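Local coordinates for protein rRNA adenine N-6-methyltransferase (Saccharopolyspora erythraea, PDB 6NVM) that dimethylates a single adenine of 23S rRNA at N6 using S-adenosyl-L-methionine, lowering ribosome affinity for macrolide, lincosamide and streptogramin B antibiotics, at residues 51-61 and 198-209; 62-72 and 159-167. All blocks are in the same frame, centred on the assembly; numbering follows the deposited sequence. Where two conformers were deposited one is given.

Interaction 1. Residues 51-61 and 198-209; sequences NFLRDRKTIAR and EKVDRRLFKPVP
Phe52 and Lys206 form an antiparallel hydrogen-bonded pair, Lys206 N to Phe52 O at 2.8 Å and Phe52 N to Lys206 O at 3.1 Å, and Leu53 faces Phe205 as the adjoining non-hydrogen-bonded pair. Just past the pairing, Arg54 N donates to Leu204 O. Leu53 and Phe205 share one face of this two-stranded ribbon. The Leu53 side chain leaves with CG anti to its backbone N (chi1 -180°), which carries CD1 over the Phe205 ring in a CH-pi contact, 4.0 Å from the ring centroid. The same methyl reaches Val200 CG1 and Leu204 CB. Leu204 lies alongside Asp55, its CD1 coming to 3.5 Å from Thr58 OG1. Asp55 is the N-cap of helix 56-65: its OD2 is gripped twice, by Thr58 N at 2.9 Å and by Thr58 OG1 at 2.6 Å, which fixes the carboxylate at the helix start. A water bridges Thr58 OG1 to Glu198 OE2, while Glu198 OE1 makes a loose salt bridge of 3.6 Å with Arg61 NE. Asn51 and Leu53 are predicted to bind S-adenosyl-L-methionine, and Phe205 lies near Ala140 of the same predicted site, consistent with this ribbon bordering the cofactor pocket of the class I-like methyltransferase fold.

Interaction 2. Residues 62-72 and 159-167; sequences IAETAELRPDL and IETATMVTQ
Arg69 grips Glu160 end-on with both terminal nitrogens, NH1 to OE1 at 2.9 Å and NH2 to OE2 at 2.8 Å. The second bond is almost straight and lies in the guanidinium plane, although the two flat groups are turned 37° from each other. Arg69 CG sits between its backbone N and carbonyl carbon (chi1 58°), and from there the chain runs extended to NE, spanning the gap to the strand. Leu72 CB lies over one face of the guanidinium, and Asp71 OD1 takes a weak bond from NE, completing a three-residue ionic network. Farther along strand 159-167, Thr161 OG1 comes 3.0 Å from Ala66 O. With Thr163 OG1 beside its backbone N (chi1 -59°), CG2 is left anti to that N and faces the helix, where it meets Thr65 CG2 at 3.7 Å and Ile62 CG2 beside it. The Ile62 and Val165 side chains cross at about a right angle, CD1 touching CG2 at 3.5 Å. Glu67 pairs its charge with Arg219 on strand 213-220. The chemistry thus divides in two: a salt-bridge network secures the loop near Glu160, while methyl contacts hold the helix against Thr163 and Val165 of the strand.

How the interactions relate
The centres of interactions 1 and 2 lie about 17 Å apart, and both draw on helix 56-65: its capped first turns belong to interaction 1, its last turn and following loop to interaction 2. Both also reach the seven-stranded mixed sheet, at edge strand 192-200 and at strand 159-167, with strand 213-220 between them. Along the chain, 62-72 and 159-167 both fall between 51-61 and 198-209. The contacts meet where Leu53 CD2 packs on Ile62 CD1, 3.6 Å apart, and Phe205 CZ on Val165 CG1. One helix thus joins the central sheet to the ribbon of 52-53 and 205-206, whose first strand holds predicted S-adenosyl-L-methionine-binding Leu53, with Asn51 just before it.

Interaction 1. Residues 51-61 and 198-209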
loop_
_atom_site.group_PDB
_atom_site.type_symbol
_atom_site.label_atom_id
_atom_site.label_comp_id
_atom_site.label_asym_id
_atom_site.label_seq_id
_atom_site.Cartn_x
_atom_site.Cartn_y
_atom_site.Cartn_z
ATOM N N ASN A 51 -2.245 -0.590 -20.118
ATOM C CA ASN A 51 -3.354 -1.480 -19.785
ATOM C C ASN A 51 -4.502 -0.705 -19.144
ATOM O O ASN A 51 -4.327 -0.064 -18.108
ATOM C CB ASN A 51 -2.885 -2.597 -18.854
ATOM C CG ASN A 51 -1.808 -3.455 -19.477
ATOM O OD1 ASN A 51 -1.854 -3.760 -20.669
ATOM N ND2 ASN A 51 -0.823 -3.843 -18.675
ATOM N N PHE A 52 -5.678 -0.781 -19.762
ATOM C CA PHE A 52 -6.837 0.007 -19.363
ATOM C C PHE A 52 -7.939 -0.932 -18.899
ATOM O O PHE A 52 -8.438 -1.744 -19.682
ATOM C CB PHE A 52 -7.324 0.880 -20.522
ATOM C CG PHE A 52 -6.288 1.835 -21.033
ATOM C CD1 PHE A 52 -5.263 1.391 -21.857
ATOM C CD2 PHE A 52 -6.332 3.175 -20.689
ATOM C CE1 PHE A 52 -4.301 2.268 -22.325
ATOM C CE2 PHE A 52 -5.372 4.058 -21.156
ATOM C CZ PHE A 52 -4.357 3.603 -21.974
ATOM N N LEU A 53 -8.315 -0.818 -17.628
ATOM C CA LEU A 53 -9.394 -1.632 -17.080
ATOM C C LEU A 53 -10.732 -1.158 -17.638
ATOM O O LEU A 53 -11.086 0.018 -17.502
ATOM C CB LEU A 53 -9.382 -1.552 -15.555
ATOM C CG LEU A 53 -10.454 -2.356 -14.813
ATOM C CD1 LEU A 53 -10.281 -3.853 -15.044
ATOM C CD2 LEU A 53 -10.421 -2.039 -13.324
ATOM N N ARG A 54 -11.482 -2.073 -18.260
ATOM C CA ARG A 54 -12.772 -1.746 -18.852
ATOM C C ARG A 54 -13.957 -2.372 -18.130
ATOM O O ARG A 54 -15.089 -1.941 -18.355
ATOM C CB ARG A 54 -12.806 -2.193 -20.322
ATOM C CG ARG A 54 -11.726 -1.561 -21.193
ATOM C CD ARG A 54 -12.017 -0.097 -21.474
ATOM N NE ARG A 54 -13.244 0.063 -22.250
ATOM C CZ ARG A 54 -13.760 1.232 -22.615
ATOM N NH1 ARG A 54 -13.168 2.371 -22.281
ATOM N NH2 ARG A 54 -14.880 1.265 -23.316
ATOM N N ASP A 55 -13.727 -3.367 -17.275
ATOM C CA ASP A 55 -14.813 -4.085 -16.620
ATOM C C ASP A 55 -15.519 -3.164 -15.632
ATOM O O ASP A 55 -14.903 -2.666 -14.684
ATOM C CB ASP A 55 -14.258 -5.322 -15.913
ATOM C CG ASP A 55 -15.335 -6.158 -15.251
ATOM O OD1 ASP A 55 -16.154 -6.770 -15.971
ATOM O OD2 ASP A 55 -15.353 -6.214 -14.003
ATOM N N ARG A 56 -16.815 -2.939 -15.853
ATOM C CA ARG A 56 -17.538 -1.978 -15.028
ATOM C C ARG A 56 -17.656 -2.461 -13.590
ATOM O O ARG A 56 -17.605 -1.655 -12.652
ATOM C CB ARG A 56 -18.923 -1.714 -15.625
ATOM C CG ARG A 56 -18.887 -1.000 -16.984
ATOM C CD ARG A 56 -20.290 -0.739 -17.533
ATOM N NE ARG A 56 -21.119 -0.035 -16.559
ATOM C CZ ARG A 56 -21.104 1.282 -16.362
ATOM N NH1 ARG A 56 -20.307 2.070 -17.082
ATOM N NH2 ARG A 56 -21.891 1.814 -15.437
ATOM N N LYS A 57 -17.806 -3.773 -13.390
ATOM C CA LYS A 57 -17.959 -4.299 -12.037
ATOM C C LYS A 57 -16.691 -4.087 -11.219
ATOM O O LYS A 57 -16.758 -3.749 -10.032
ATOM C CB LYS A 57 -18.322 -5.783 -12.095
ATOM C CG LYS A 57 -18.466 -6.451 -10.732
ATOM C CD LYS A 57 -18.765 -7.938 -10.876
ATOM C CE LYS A 57 -18.863 -8.626 -9.523
ATOM N NZ LYS A 57 -19.121 -10.088 -9.654
ATOM N N THR A 58 -15.529 -4.284 -11.833
ATOM C CA THR A 58 -14.278 -4.070 -11.114
ATOM C C THR A 58 -14.069 -2.593 -10.818
ATOM O O THR A 58 -13.635 -2.227 -9.719
ATOM C CB THR A 58 -13.117 -4.626 -11.929
ATOM O OG1 THR A 58 -13.398 -5.993 -12.259
ATOM C CG2 THR A 58 -11.817 -4.546 -11.141
ATOM N N ILE A 59 -14.376 -1.728 -11.784
ATOM C CA ILE A 59 -14.240 -0.291 -11.568
ATOM C C ILE A 59 -15.082 0.149 -10.374
ATOM O O ILE A 59 -14.617 0.903 -9.509
ATOM C CB ILE A 59 -14.606 0.462 -12.863
ATOM C CG1 ILE A 59 -13.510 0.210 -13.908
ATOM C CG2 ILE A 59 -14.782 1.963 -12.611
ATOM C CD1 ILE A 59 -13.798 0.779 -15.284
ATOM N N ALA A 60 -16.324 -0.328 -10.294
ATOM C CA ALA A 60 -17.175 0.013 -9.156
ATOM C C ALA A 60 -16.592 -0.526 -7.856
ATOM O O ALA A 60 -16.667 0.129 -6.809
ATOM C CB ALA A 60 -18.589 -0.531 -9.374
ATOM N N ARG A 61 -15.996 -1.719 -7.908
ATOM C CA ARG A 61 -15.367 -2.302 -6.727
ATOM C C ARG A 61 -14.224 -1.430 -6.224
ATOM O O ARG A 61 -14.070 -1.227 -5.012
ATOM C CB ARG A 61 -14.871 -3.708 -7.067
ATOM C CG ARG A 61 -14.257 -4.471 -5.916
ATOM C CD ARG A 61 -15.316 -4.901 -4.929
ATOM N NE ARG A 61 -14.776 -5.809 -3.924
ATOM C CZ ARG A 61 -15.440 -6.208 -2.846
ATOM N NH1 ARG A 61 -16.675 -5.774 -2.624
ATOM N NH2 ARG A 61 -14.865 -7.037 -1.986
ATOM N N GLU A 198 -8.798 -8.128 -4.055
ATOM C CA GLU A 198 -9.189 -9.196 -4.970
ATOM C C GLU A 198 -8.236 -9.249 -6.156
ATOM O O GLU A 198 -7.610 -8.251 -6.526
ATOM C CB GLU A 198 -10.629 -9.010 -5.469
ATOM C CG GLU A 198 -10.805 -7.832 -6.425
ATOM C CD GLU A 198 -12.238 -7.680 -6.919
ATOM O OE1 GLU A 198 -13.167 -8.065 -6.178
ATOM O OE2 GLU A 198 -12.430 -7.185 -8.053
ATOM N N LYS A 199 -8.159 -10.430 -6.759
ATOM C CA LYS A 199 -7.483 -10.594 -8.037
ATOM C C LYS A 199 -8.312 -9.976 -9.157
ATOM O O LYS A 199 -9.543 -9.954 -9.108
ATOM C CB LYS A 199 -7.251 -12.081 -8.319
ATOM C CG LYS A 199 -6.624 -12.392 -9.674
ATOM C CD LYS A 199 -6.570 -13.897 -9.919
ATOM C CE LYS A 199 -5.997 -14.222 -11.290
ATOM N NZ LYS A 199 -6.077 -15.674 -11.602
ATOM N N VAL A 200 -7.625 -9.477 -10.183
ATOM C CA VAL A 200 -8.273 -8.889 -11.355
ATOM C C VAL A 200 -7.706 -9.587 -12.584
ATOM O O VAL A 200 -6.523 -9.422 -12.906
ATOM C CB VAL A 200 -8.059 -7.372 -11.441
ATOM C CG1 VAL A 200 -8.790 -6.792 -12.655
ATOM C CG2 VAL A 200 -8.536 -6.694 -10.170
ATOM N N ASP A 201 -8.548 -10.345 -13.282
ATOM C CA ASP A 201 -8.080 -11.150 -14.403
ATOM C C ASP A 201 -7.614 -10.264 -15.556
ATOM O O ASP A 201 -8.196 -9.209 -15.830
ATOM C CB ASP A 201 -9.188 -12.091 -14.871
ATOM C CG ASP A 201 -8.673 -13.194 -15.777
ATOM O OD1 ASP A 201 -8.166 -12.885 -16.876
ATOM O OD2 ASP A 201 -8.762 -14.373 -15.378
ATOM N N ARG A 202 -6.551 -10.709 -16.234
ATOM C CA ARG A 202 -5.989 -9.957 -17.352
ATOM C C ARG A 202 -7.026 -9.638 -18.425
ATOM O O ARG A 202 -6.954 -8.579 -19.059
ATOM C CB ARG A 202 -4.828 -10.741 -17.972
ATOM C CG ARG A 202 -5.209 -12.127 -18.486
ATOM C CD ARG A 202 -4.049 -12.802 -19.209
ATOM N NE ARG A 202 -2.975 -13.200 -18.299
ATOM C CZ ARG A 202 -2.766 -14.437 -17.853
ATOM N NH1 ARG A 202 -3.551 -15.440 -18.226
ATOM N NH2 ARG A 202 -1.756 -14.677 -17.029
ATOM N N ARG A 203 -7.991 -10.531 -18.653
ATOM C CA ARG A 203 -8.939 -10.325 -19.744
ATOM C C ARG A 203 -9.877 -9.147 -19.507
ATOM O O ARG A 203 -10.598 -8.761 -20.433
ATOM C CB ARG A 203 -9.762 -11.593 -19.986
ATOM C CG ARG A 203 -10.670 -12.003 -18.840
ATOM C CD ARG A 203 -11.702 -13.016 -19.306
ATOM N NE ARG A 203 -11.087 -14.160 -19.977
ATOM C CZ ARG A 203 -11.768 -15.139 -20.566
ATOM N NH1 ARG A 203 -13.094 -15.122 -20.575
ATOM N NH2 ARG A 203 -11.120 -16.137 -21.150
ATOM N N LEU A 204 -9.883 -8.567 -18.308
ATOM C CA LEU A 204 -10.721 -7.410 -18.028
ATOM C C LEU A 204 -10.080 -6.096 -18.458
ATOM O O LEU A 204 -10.704 -5.040 -18.296
ATOM C CB LEU A 204 -11.059 -7.357 -16.535
ATOM C CG LEU A 204 -11.773 -8.589 -15.971
ATOM C CD1 LEU A 204 -12.097 -8.391 -14.499
ATOM C CD2 LEU A 204 -13.038 -8.922 -16.759
ATOM N N PHE A 205 -8.868 -6.133 -19.001
ATOM C CA PHE A 205 -8.160 -4.945 -19.452
ATOM C C PHE A 205 -8.151 -4.887 -20.975
ATOM O O PHE A 205 -8.502 -5.848 -21.664
ATOM C CB PHE A 205 -6.719 -4.932 -18.923
ATOM C CG PHE A 205 -6.613 -4.858 -17.422
ATOM C CD1 PHE A 205 -6.736 -6.002 -16.648
ATOM C CD2 PHE A 205 -6.356 -3.649 -16.789
ATOM C CE1 PHE A 205 -6.625 -5.939 -15.268
ATOM C CE2 PHE A 205 -6.246 -3.580 -15.412
ATOM C CZ PHE A 205 -6.382 -4.726 -14.648
ATOM N N LYS A 206 -7.734 -3.733 -21.496
ATOM C CA LYS A 206 -7.533 -3.550 -22.929
ATOM C C LYS A 206 -6.393 -2.565 -23.169
ATOM O O LYS A 206 -6.471 -1.405 -22.743
ATOM C CB LYS A 206 -8.814 -3.059 -23.605
ATOM C CG LYS A 206 -8.680 -2.891 -25.111
ATOM C CD LYS A 206 -9.964 -2.376 -25.733
ATOM C CE LYS A 206 -9.806 -2.179 -27.232
ATOM N NZ LYS A 206 -11.051 -1.655 -27.856
ATOM N N PRO A 207 -5.310 -2.988 -23.836
ATOM C CA PRO A 207 -5.156 -4.362 -24.327
ATOM C C PRO A 207 -4.961 -5.359 -23.190
ATOM O O PRO A 207 -4.675 -4.955 -22.064
ATOM C CB PRO A 207 -3.904 -4.278 -25.203
ATOM C CG PRO A 207 -3.120 -3.153 -24.620
ATOM C CD PRO A 207 -4.139 -2.152 -24.156
ATOM N N VAL A 208 -5.117 -6.642 -23.490
ATOM C CA VAL A 208 -4.971 -7.684 -22.466
ATOM C C VAL A 208 -3.494 -7.835 -22.117
ATOM O O VAL A 208 -2.669 -8.040 -23.022
ATOM C CB VAL A 208 -5.557 -9.006 -22.968
ATOM C CG1 VAL A 208 -5.407 -10.103 -21.915
ATOM C CG2 VAL A 208 -7.022 -8.826 -23.350
ATOM N N PRO A 209 -3.105 -7.735 -20.835
ATOM C CA PRO A 209 -1.693 -7.941 -20.479
ATOM C C PRO A 209 -1.320 -9.413 -20.398
ATOM O O PRO A 209 -2.142 -10.286 -20.699
ATOM C CB PRO A 209 -1.583 -7.261 -19.110
ATOM C CG PRO A 209 -2.935 -7.448 -18.513
ATOM C CD PRO A 209 -3.915 -7.362 -19.661
HETATM O O HOH W 1 -12.143 -8.274 -11.054
#

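Interaction 2. Residues 62-72 and 159-167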
loop_
_atom_site.group_PDB
_atom_site.type_symbol
_atom_site.label_atom_id
_atom_site.label_comp_id
_atom_site.label_asym_id
_atom_site.label_seq_id
_atom_site.Cartn_x
_atom_site.Cartn_y
_atom_site.Cartn_z
ATOM N N ILE A 62 -13.415 -0.897 -7.141
ATOM C CA ILE A 62 -12.333 0.001 -6.753
ATOM C C ILE A 62 -12.890 1.224 -6.035
ATOM O O ILE A 62 -12.398 1.621 -4.970
ATOM C CB ILE A 62 -11.507 0.401 -7.989
ATOM C CG1 ILE A 62 -10.862 -0.840 -8.612
ATOM C CG2 ILE A 62 -10.453 1.437 -7.616
ATOM C CD1 ILE A 62 -10.323 -0.618 -10.009
ATOM N N ALA A 63 -13.915 1.851 -6.616
ATOM C CA ALA A 63 -14.454 3.073 -6.031
ATOM C C ALA A 63 -15.010 2.819 -4.634
ATOM O O ALA A 63 -14.807 3.627 -3.719
ATOM C CB ALA A 63 -15.530 3.658 -6.946
ATOM N N GLU A 64 -15.712 1.697 -4.450
ATOM C CA GLU A 64 -16.230 1.350 -3.130
ATOM C C GLU A 64 -15.109 1.001 -2.152
ATOM O O GLU A 64 -15.214 1.300 -0.956
ATOM C CB GLU A 64 -17.220 0.190 -3.265
ATOM C CG GLU A 64 -18.461 0.554 -4.083
ATOM C CD GLU A 64 -19.222 -0.656 -4.600
ATOM O OE1 GLU A 64 -18.637 -1.761 -4.659
ATOM O OE2 GLU A 64 -20.412 -0.497 -4.953
ATOM N N THR A 65 -14.026 0.396 -2.642
ATOM C CA THR A 65 -12.906 0.037 -1.778
ATOM C C THR A 65 -12.219 1.264 -1.194
ATOM O O THR A 65 -11.623 1.188 -0.112
ATOM C CB THR A 65 -11.889 -0.795 -2.572
ATOM O OG1 THR A 65 -12.476 -2.046 -2.935
ATOM C CG2 THR A 65 -10.619 -1.052 -1.770
ATOM N N ALA A 66 -12.265 2.394 -1.898
ATOM C CA ALA A 66 -11.489 3.552 -1.483
ATOM C C ALA A 66 -12.032 4.219 -0.225
ATOM O O ALA A 66 -11.368 5.112 0.308
ATOM C CB ALA A 66 -11.426 4.557 -2.630
ATOM N N GLU A 67 -13.212 3.821 0.246
ATOM C CA GLU A 67 -13.796 4.352 1.474
ATOM C C GLU A 67 -13.885 5.876 1.417
ATOM O O GLU A 67 -13.352 6.599 2.263
ATOM C CB GLU A 67 -12.998 3.876 2.690
ATOM C CG GLU A 67 -13.035 2.357 2.824
ATOM C CD GLU A 67 -12.329 1.831 4.056
ATOM O OE1 GLU A 67 -11.288 2.401 4.450
ATOM O OE2 GLU A 67 -12.828 0.827 4.623
ATOM N N LEU A 68 -14.592 6.350 0.398
ATOM C CA LEU A 68 -14.714 7.771 0.122
ATOM C C LEU A 68 -15.926 8.359 0.837
ATOM O O LEU A 68 -16.840 7.648 1.256
ATOM C CB LEU A 68 -14.825 8.007 -1.383
ATOM C CG LEU A 68 -13.697 7.398 -2.218
ATOM C CD1 LEU A 68 -13.986 7.614 -3.698
ATOM C CD2 LEU A 68 -12.355 8.000 -1.822
ATOM N N ARG A 69 -15.914 9.678 0.982
ATOM C CA ARG A 69 -17.012 10.393 1.615
ATOM C C ARG A 69 -17.036 11.810 1.070
ATOM O O ARG A 69 -16.042 12.278 0.502
ATOM C CB ARG A 69 -16.876 10.406 3.146
ATOM C CG ARG A 69 -15.590 11.020 3.650
ATOM C CD ARG A 69 -15.566 11.077 5.167
ATOM N NE ARG A 69 -14.372 11.756 5.671
ATOM C CZ ARG A 69 -13.201 11.165 5.894
ATOM N NH1 ARG A 69 -13.046 9.868 5.663
ATOM N NH2 ARG A 69 -12.181 11.874 6.358
ATOM N N PRO A 70 -18.151 12.525 1.238
ATOM C CA PRO A 70 -18.321 13.806 0.526
ATOM C C PRO A 70 -17.332 14.892 0.914
ATOM O O PRO A 70 -17.133 15.822 0.125
ATOM C CB PRO A 70 -19.756 14.219 0.883
ATOM C CG PRO A 70 -20.431 12.977 1.299
ATOM C CD PRO A 70 -19.379 12.121 1.939
ATOM N N ASP A 71 -16.712 14.837 2.092
ATOM C CA ASP A 71 -15.767 15.879 2.471
ATOM C C ASP A 71 -14.312 15.469 2.250
ATOM O O ASP A 71 -13.407 16.219 2.632
ATOM C CB ASP A 71 -15.994 16.306 3.930
ATOM C CG ASP A 71 -15.489 15.283 4.952
ATOM O OD1 ASP A 71 -15.070 14.171 4.573
ATOM O OD2 ASP A 71 -15.513 15.609 6.160
ATOM N N LEU A 72 -14.066 14.319 1.614
ATOM C CA LEU A 72 -12.709 13.803 1.438
ATOM C C LEU A 72 -12.248 13.962 -0.005
ATOM O O LEU A 72 -12.877 13.392 -0.908
ATOM C CB LEU A 72 -12.658 12.332 1.843
ATOM C CG LEU A 72 -11.281 11.670 1.856
ATOM C CD1 LEU A 72 -10.445 12.223 2.989
ATOM C CD2 LEU A 72 -11.426 10.163 1.971
ATOM N N ILE A 159 -2.511 11.079 4.417
ATOM C CA ILE A 159 -3.289 10.118 3.649
ATOM C C ILE A 159 -4.136 9.284 4.598
ATOM O O ILE A 159 -3.729 8.982 5.730
ATOM C CB ILE A 159 -2.374 9.232 2.787
ATOM C CG1 ILE A 159 -3.189 8.478 1.738
ATOM C CG2 ILE A 159 -1.600 8.228 3.646
ATOM C CD1 ILE A 159 -2.348 7.849 0.639
ATOM N N GLU A 160 -5.340 8.928 4.145
ATOM C CA GLU A 160 -6.192 7.980 4.856
ATOM C C GLU A 160 -6.085 6.590 4.252
ATOM O O GLU A 160 -5.701 5.640 4.941
ATOM C CB GLU A 160 -7.658 8.436 4.843
ATOM C CG GLU A 160 -7.942 9.610 5.731
ATOM C CD GLU A 160 -9.424 9.769 6.035
ATOM O OE1 GLU A 160 -10.244 9.029 5.450
ATOM O OE2 GLU A 160 -9.765 10.631 6.868
ATOM N N THR A 161 -6.430 6.454 2.971
ATOM C CA THR A 161 -6.368 5.180 2.277
ATOM C C THR A 161 -5.718 5.364 0.917
ATOM O O THR A 161 -5.767 6.446 0.321
ATOM C CB THR A 161 -7.755 4.563 2.073
ATOM O OG1 THR A 161 -8.497 5.371 1.151
ATOM C CG2 THR A 161 -8.488 4.469 3.389
ATOM N N ALA A 162 -5.105 4.285 0.438
ATOM C CA ALA A 162 -4.559 4.220 -0.908
ATOM C C ALA A 162 -5.062 2.927 -1.524
ATOM O O ALA A 162 -4.803 1.843 -0.990
ATOM C CB ALA A 162 -3.030 4.266 -0.909
ATOM N N THR A 163 -5.799 3.043 -2.621
ATOM C CA THR A 163 -6.381 1.904 -3.315
ATOM C C THR A 163 -5.703 1.813 -4.672
ATOM O O THR A 163 -5.729 2.777 -5.445
ATOM C CB THR A 163 -7.893 2.071 -3.456
ATOM O OG1 THR A 163 -8.474 2.201 -2.153
ATOM C CG2 THR A 163 -8.517 0.873 -4.157
ATOM N N MET A 164 -5.110 0.659 -4.966
ATOM C CA MET A 164 -4.247 0.526 -6.127
ATOM C C MET A 164 -4.547 -0.766 -6.865
ATOM O O MET A 164 -4.764 -1.812 -6.245
ATOM C CB MET A 164 -2.769 0.544 -5.719
ATOM C CG MET A 164 -2.288 1.894 -5.247
ATOM S SD MET A 164 -0.683 1.795 -4.432
ATOM C CE MET A 164 -1.140 1.053 -2.868
ATOM N N VAL A 165 -4.551 -0.678 -8.193
ATOM C CA VAL A 165 -4.555 -1.841 -9.067
ATOM C C VAL A 165 -3.106 -2.080 -9.466
ATOM O O VAL A 165 -2.473 -1.206 -10.074
ATOM C CB VAL A 165 -5.441 -1.622 -10.302
ATOM C CG1 VAL A 165 -5.400 -2.845 -11.212
ATOM C CG2 VAL A 165 -6.857 -1.305 -9.883
ATOM N N THR A 166 -2.573 -3.244 -9.102
ATOM C CA THR A 166 -1.186 -3.604 -9.372
ATOM C C THR A 166 -1.142 -4.985 -10.013
ATOM O O THR A 166 -2.159 -5.666 -10.145
ATOM C CB THR A 166 -0.344 -3.597 -8.087
ATOM O OG1 THR A 166 -0.720 -4.706 -7.256
ATOM C CG2 THR A 166 -0.545 -2.301 -7.315
ATOM N N GLN A 167 0.054 -5.413 -10.400
ATOM C CA GLN A 167 0.227 -6.807 -10.776
ATOM C C GLN A 167 -0.122 -7.698 -9.591
ATOM O O GLN A 167 0.035 -7.314 -8.428
ATOM C CB GLN A 167 1.660 -7.075 -11.242
ATOM C CG GLN A 167 1.977 -6.488 -12.605
ATOM C CD GLN A 167 3.300 -6.981 -13.161
ATOM O OE1 GLN A 167 4.094 -7.602 -12.454
ATOM N NE2 GLN A 167 3.540 -6.708 -14.438
#